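Local coordinates for protein ribosomal RNA small subunit methyltransferase E (Legionella pneumophila, PDB 5O95) that probably methylates N3 of a specific uridine in 16S ribosomal RNA, using S-adenosyl-L-methionine as the methyl donor, at residues S102-T115 against C145-L159. Sequence-based numbering, arbitrary orientation.
Sequences SAELGVACITPLIT and CGRNQIPELRQPVYL
Strand 109-114 pairs in parallel with strand 152-158, one of the two outermost strands of the parallel sheet within this chain, which is broken into 152-153 and 157-158. Ile110 N donates to Glu152 O at 2.8 Å, and Arg154 N to Ile110 O in a nearly straight bond (174°). Between Ile110 and Leu113 the register shifts by one, the extra residue lying in Arg154-Pro156; beyond it Val157 N reaches Pro112 O and Ile114 N reaches Val157 O. Before the strand, helix 94-104 ends in a Schellman motif with Gly106 as the C-prime residue. Arg147 reaches the carbonyls around this turn. Bent at chi3 (78°), its chain presents NH1 and NH2 end-on to Val107 O, both at 2.8 Å, while NH1 also meets Ala103 O on a lone pair in the carbonyl plane. The same Ala103 O takes Gly106 N, and NH2 has a second partner in Glu78.

Farther along, Cys109 SG lies 3.5 Å from Arg154 CG and also near Glu152 OE1, alongside the salt bridge in which Arg154 NE meets Glu152 OE2 from above the carboxylate plane. A water joins Arg154 NH1 to Thr111 OG1, whose hydroxyl also bonds His84 on strand 82-88. Pro112 CB and Pro156 CG touch at 3.9 Å. At the far end Ile114 lays CB over one face of the Tyr158 ring in a CH-pi contact, 4.1 Å from the centroid, with CG2 against CE2.

The contact closes the beta-alpha-beta unit built around helix 124-145 in this SPOUT-superfamily domain. Ala103 and Val107 carbonyls share one guanidinium, its charge probably balanced by Glu78; between the strand halves, buried Arg154 O has no hydrogen-bond partner in the model, Pro112 lacking an N-H.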
loop_
_atom_site.group_PDB
_atom_site.type_symbol
_atom_site.label_atom_id
_atom_site.label_comp_id
_atom_site.label_asym_id
_atom_site.label_seq_id
_atom_site.Cartn_x
_atom_site.Cartn_y
_atom_site.Cartn_z
ATOM N N SER B 102 8.002 -1.703 -0.706
ATOM C CA SER B 102 8.724 -1.504 -1.957
ATOM C C SER B 102 9.517 -2.756 -2.312
ATOM O O SER B 102 9.613 -3.125 -3.486
ATOM C CB SER B 102 9.612 -0.266 -1.896
ATOM O OG SER B 102 10.663 -0.433 -0.964
ATOM N N ALA B 103 10.054 -3.436 -1.296
ATOM C CA ALA B 103 10.681 -4.734 -1.515
ATOM C C ALA B 103 9.699 -5.749 -2.114
ATOM O O ALA B 103 10.039 -6.474 -3.063
ATOM C CB ALA B 103 11.303 -5.234 -0.203
ATOM N N GLU B 104 8.484 -5.835 -1.568
ATOM C CA GLU B 104 7.465 -6.729 -2.135
ATOM C C GLU B 104 7.156 -6.376 -3.580
ATOM O O GLU B 104 6.873 -7.269 -4.399
ATOM C CB GLU B 104 6.157 -6.658 -1.334
ATOM C CG GLU B 104 6.248 -7.167 0.077
ATOM C CD GLU B 104 4.955 -6.941 0.866
ATOM O OE1 GLU B 104 3.863 -7.255 0.356
ATOM O OE2 GLU B 104 5.041 -6.450 2.009
ATOM N N LEU B 105 7.153 -5.066 -3.905
ATOM C CA LEU B 105 6.871 -4.615 -5.260
ATOM C C LEU B 105 8.082 -4.688 -6.167
ATOM O O LEU B 105 8.037 -4.156 -7.277
ATOM C CB LEU B 105 6.268 -3.192 -5.251
ATOM C CG LEU B 105 4.749 -3.126 -5.257
ATOM C CD1 LEU B 105 4.213 -3.759 -6.557
ATOM C CD2 LEU B 105 4.174 -3.862 -4.081
ATOM N N GLY B 106 9.156 -5.358 -5.725
ATOM C CA GLY B 106 10.293 -5.616 -6.584
ATOM C C GLY B 106 11.247 -4.466 -6.803
ATOM O O GLY B 106 12.032 -4.507 -7.748
ATOM N N VAL B 107 11.196 -3.427 -5.966
ATOM C CA VAL B 107 12.092 -2.293 -6.168
ATOM C C VAL B 107 13.527 -2.815 -6.214
ATOM O O VAL B 107 13.882 -3.758 -5.507
ATOM C CB VAL B 107 11.873 -1.272 -5.038
ATOM C CG1 VAL B 107 12.567 -1.741 -3.739
ATOM C CG2 VAL B 107 12.345 0.126 -5.439
ATOM N N ALA B 108 14.344 -2.208 -7.076
ATOM C CA ALA B 108 15.729 -2.630 -7.232
ATOM C C ALA B 108 16.662 -1.905 -6.274
ATOM O O ALA B 108 17.644 -2.495 -5.808
ATOM C CB ALA B 108 16.178 -2.370 -8.673
ATOM N N CYS B 109 16.361 -0.649 -5.953
ATOM C CA CYS B 109 17.252 0.212 -5.183
ATOM C C CYS B 109 16.396 1.234 -4.457
ATOM O O CYS B 109 15.416 1.722 -5.017
ATOM C CB CYS B 109 18.178 0.994 -6.112
ATOM S SG CYS B 109 19.612 1.712 -5.279
ATOM N N ILE B 110 16.783 1.569 -3.226
ATOM C CA ILE B 110 16.058 2.544 -2.413
ATOM C C ILE B 110 17.066 3.527 -1.841
ATOM O O ILE B 110 18.030 3.105 -1.199
ATOM C CB ILE B 110 15.304 1.879 -1.243
ATOM C CG1 ILE B 110 14.400 0.759 -1.730
ATOM C CG2 ILE B 110 14.469 2.941 -0.501
ATOM C CD1 ILE B 110 14.020 -0.216 -0.638
ATOM N N THR B 111 16.815 4.826 -2.019
ATOM C CA THR B 111 17.616 5.878 -1.382
ATOM C C THR B 111 16.732 6.711 -0.464
ATOM O O THR B 111 15.760 7.317 -0.940
ATOM C CB THR B 111 18.268 6.796 -2.430
ATOM O OG1 THR B 111 19.197 6.047 -3.219
ATOM C CG2 THR B 111 18.997 7.966 -1.742
ATOM N N PRO B 112 16.996 6.763 0.839
ATOM C CA PRO B 112 16.310 7.751 1.683
ATOM C C PRO B 112 16.748 9.138 1.246
ATOM O O PRO B 112 17.930 9.395 1.045
ATOM C CB PRO B 112 16.804 7.415 3.098
ATOM C CG PRO B 112 17.340 5.984 2.996
ATOM C CD PRO B 112 17.897 5.897 1.611
ATOM N N LEU B 113 15.776 10.027 1.058
ATOM C CA LEU B 113 16.020 11.319 0.445
ATOM C C LEU B 113 15.755 12.421 1.460
ATOM O O LEU B 113 14.778 12.366 2.208
ATOM C CB LEU B 113 15.099 11.497 -0.767
ATOM C CG LEU B 113 15.406 12.644 -1.729
ATOM C CD1 LEU B 113 16.788 12.475 -2.381
ATOM C CD2 LEU B 113 14.317 12.737 -2.783
ATOM N N ILE B 114 16.629 13.422 1.480
ATOM C CA ILE B 114 16.436 14.621 2.293
ATOM C C ILE B 114 16.148 15.758 1.336
ATOM O O ILE B 114 16.925 16.007 0.405
ATOM C CB ILE B 114 17.670 14.915 3.163
ATOM C CG1 ILE B 114 18.038 13.664 3.967
ATOM C CG2 ILE B 114 17.379 16.096 4.072
ATOM C CD1 ILE B 114 19.446 13.713 4.552
ATOM N N THR B 115 15.006 16.421 1.536
ATOM C CA THR B 115 14.577 17.539 0.722
ATOM C C THR B 115 14.210 18.685 1.650
ATOM O O THR B 115 14.153 18.526 2.874
ATOM C CB THR B 115 13.379 17.177 -0.173
ATOM O OG1 THR B 115 12.172 17.228 0.595
ATOM C CG2 THR B 115 13.540 15.785 -0.762
ATOM N N CYS B 145 8.190 -12.409 0.595
ATOM C CA CYS B 145 7.623 -12.296 -0.746
ATOM C C CYS B 145 8.249 -13.240 -1.772
ATOM O O CYS B 145 7.680 -13.428 -2.857
ATOM C CB CYS B 145 7.655 -10.821 -1.207
ATOM S SG CYS B 145 9.189 -10.268 -1.901
ATOM N N GLY B 146 9.385 -13.853 -1.455
ATOM C CA GLY B 146 10.005 -14.797 -2.370
ATOM C C GLY B 146 11.164 -14.255 -3.181
ATOM O O GLY B 146 11.765 -15.015 -3.943
ATOM N N ARG B 147 11.521 -12.976 -3.035
ATOM C CA ARG B 147 12.701 -12.470 -3.727
ATOM C C ARG B 147 13.932 -13.108 -3.124
ATOM O O ARG B 147 14.074 -13.165 -1.899
ATOM C CB ARG B 147 12.838 -10.961 -3.513
ATOM C CG ARG B 147 11.868 -10.210 -4.377
ATOM C CD ARG B 147 12.005 -8.724 -4.095
ATOM N NE ARG B 147 13.181 -8.195 -4.783
ATOM C CZ ARG B 147 13.486 -6.909 -4.874
ATOM N NH1 ARG B 147 12.665 -5.999 -4.338
ATOM N NH2 ARG B 147 14.574 -6.521 -5.535
ATOM N N ASN B 148 14.832 -13.546 -3.999
ATOM C CA ASN B 148 16.078 -14.176 -3.576
ATOM C C ASN B 148 17.282 -13.284 -3.796
ATOM O O ASN B 148 18.435 -13.743 -3.684
ATOM C CB ASN B 148 16.242 -15.528 -4.263
ATOM C CG ASN B 148 15.147 -16.485 -3.881
ATOM O OD1 ASN B 148 14.785 -16.563 -2.726
ATOM N ND2 ASN B 148 14.618 -17.222 -4.854
ATOM N N GLN B 149 17.028 -11.999 -4.006
ATOM C CA GLN B 149 18.027 -10.966 -4.147
ATOM C C GLN B 149 17.494 -9.818 -3.318
ATOM O O GLN B 149 16.290 -9.552 -3.353
ATOM C CB GLN B 149 18.130 -10.543 -5.610
ATOM C CG GLN B 149 19.174 -9.505 -5.917
ATOM C CD GLN B 149 19.356 -9.282 -7.416
ATOM O OE1 GLN B 149 19.133 -10.180 -8.241
ATOM N NE2 GLN B 149 19.771 -8.073 -7.777
ATOM N N ILE B 150 18.376 -9.171 -2.559
ATOM C CA ILE B 150 17.996 -8.080 -1.667
ATOM C C ILE B 150 18.124 -6.760 -2.419
ATOM O O ILE B 150 19.156 -6.517 -3.042
ATOM C CB ILE B 150 18.923 -8.038 -0.440
ATOM C CG1 ILE B 150 19.094 -9.435 0.171
ATOM C CG2 ILE B 150 18.406 -6.984 0.570
ATOM C CD1 ILE B 150 17.813 -10.064 0.652
ATOM N N PRO B 151 17.101 -5.883 -2.388
ATOM C CA PRO B 151 17.244 -4.558 -3.002
ATOM C C PRO B 151 18.438 -3.835 -2.409
ATOM O O PRO B 151 18.781 -4.025 -1.243
ATOM C CB PRO B 151 15.945 -3.823 -2.611
ATOM C CG PRO B 151 15.035 -4.808 -2.007
ATOM C CD PRO B 151 15.785 -6.124 -1.790
ATOM N N GLU B 152 19.069 -2.992 -3.225
ATOM C CA GLU B 152 20.134 -2.134 -2.727
ATOM C C GLU B 152 19.527 -1.025 -1.876
ATOM O O GLU B 152 18.587 -0.347 -2.296
ATOM C CB GLU B 152 20.909 -1.535 -3.904
ATOM C CG GLU B 152 22.107 -0.683 -3.494
ATOM C CD GLU B 152 22.901 -0.171 -4.685
ATOM O OE1 GLU B 152 22.517 -0.464 -5.836
ATOM O OE2 GLU B 152 23.910 0.528 -4.468
ATOM N N LEU B 153 20.052 -0.847 -0.662
ATOM C CA LEU B 153 19.639 0.242 0.213
ATOM C C LEU B 153 20.814 1.204 0.229
ATOM O O LEU B 153 21.904 0.857 0.694
ATOM C CB LEU B 153 19.293 -0.261 1.612
ATOM C CG LEU B 153 19.028 0.820 2.674
ATOM C CD1 LEU B 153 17.874 1.710 2.266
ATOM C CD2 LEU B 153 18.723 0.168 4.022
ATOM N N ARG B 154 20.612 2.380 -0.344
ATOM C CA ARG B 154 21.670 3.364 -0.471
ATOM C C ARG B 154 21.689 4.284 0.740
ATOM O O ARG B 154 20.692 4.450 1.438
ATOM C CB ARG B 154 21.458 4.196 -1.735
ATOM C CG ARG B 154 21.625 3.427 -3.022
ATOM C CD ARG B 154 23.048 3.497 -3.522
ATOM N NE ARG B 154 23.129 3.162 -4.939
ATOM C CZ ARG B 154 23.066 4.054 -5.922
ATOM N NH1 ARG B 154 22.922 5.345 -5.646
ATOM N NH2 ARG B 154 23.145 3.657 -7.184
ATOM N N GLN B 155 22.853 4.877 0.982
ATOM C CA GLN B 155 22.980 5.860 2.051
ATOM C C GLN B 155 22.101 7.077 1.750
ATOM O O GLN B 155 21.945 7.456 0.582
ATOM C CB GLN B 155 24.438 6.283 2.181
ATOM C CG GLN B 155 25.322 5.203 2.764
ATOM C CD GLN B 155 24.895 4.805 4.160
ATOM O OE1 GLN B 155 24.629 5.659 5.013
ATOM N NE2 GLN B 155 24.815 3.502 4.400
ATOM N N PRO B 156 21.502 7.699 2.768
ATOM C CA PRO B 156 20.680 8.890 2.517
ATOM C C PRO B 156 21.491 9.995 1.855
ATOM O O PRO B 156 22.678 10.177 2.135
ATOM C CB PRO B 156 20.214 9.303 3.917
ATOM C CG PRO B 156 20.263 8.037 4.715
ATOM C CD PRO B 156 21.473 7.306 4.187
ATOM N N VAL B 157 20.836 10.741 0.959
ATOM C CA VAL B 157 21.468 11.881 0.304
ATOM C C VAL B 157 20.443 12.997 0.173
ATOM O O VAL B 157 19.229 12.769 0.212
ATOM C CB VAL B 157 22.058 11.561 -1.091
ATOM C CG1 VAL B 157 23.202 10.540 -1.002
ATOM C CG2 VAL B 157 20.978 11.100 -2.055
ATOM N N TYR B 158 20.961 14.216 0.008
ATOM C CA TYR B 158 20.096 15.336 -0.332
ATOM C C TYR B 158 19.688 15.273 -1.798
ATOM O O TYR B 158 20.325 14.620 -2.629
ATOM C CB TYR B 158 20.794 16.669 -0.050
ATOM C CG TYR B 158 20.869 17.015 1.417
ATOM C CD1 TYR B 158 21.888 16.522 2.216
ATOM C CD2 TYR B 158 19.907 17.821 2.009
ATOM C CE1 TYR B 158 21.951 16.826 3.562
ATOM C CE2 TYR B 158 19.964 18.133 3.350
ATOM C CZ TYR B 158 20.984 17.632 4.123
ATOM O OH TYR B 158 21.043 17.942 5.461
ATOM N N LEU B 159 18.611 15.989 -2.111
ATOM C CA LEU B 159 18.034 15.931 -3.449
ATOM C C LEU B 159 19.050 16.316 -4.522
ATOM O O LEU B 159 19.062 15.725 -5.609
ATOM C CB LEU B 159 16.812 16.845 -3.509
ATOM C CG LEU B 159 16.105 16.988 -4.858
ATOM C CD1 LEU B 159 15.251 15.755 -5.188
ATOM C CD2 LEU B 159 15.260 18.246 -4.871
HETATM O O HOH W 1 21.638 7.065 -3.717
#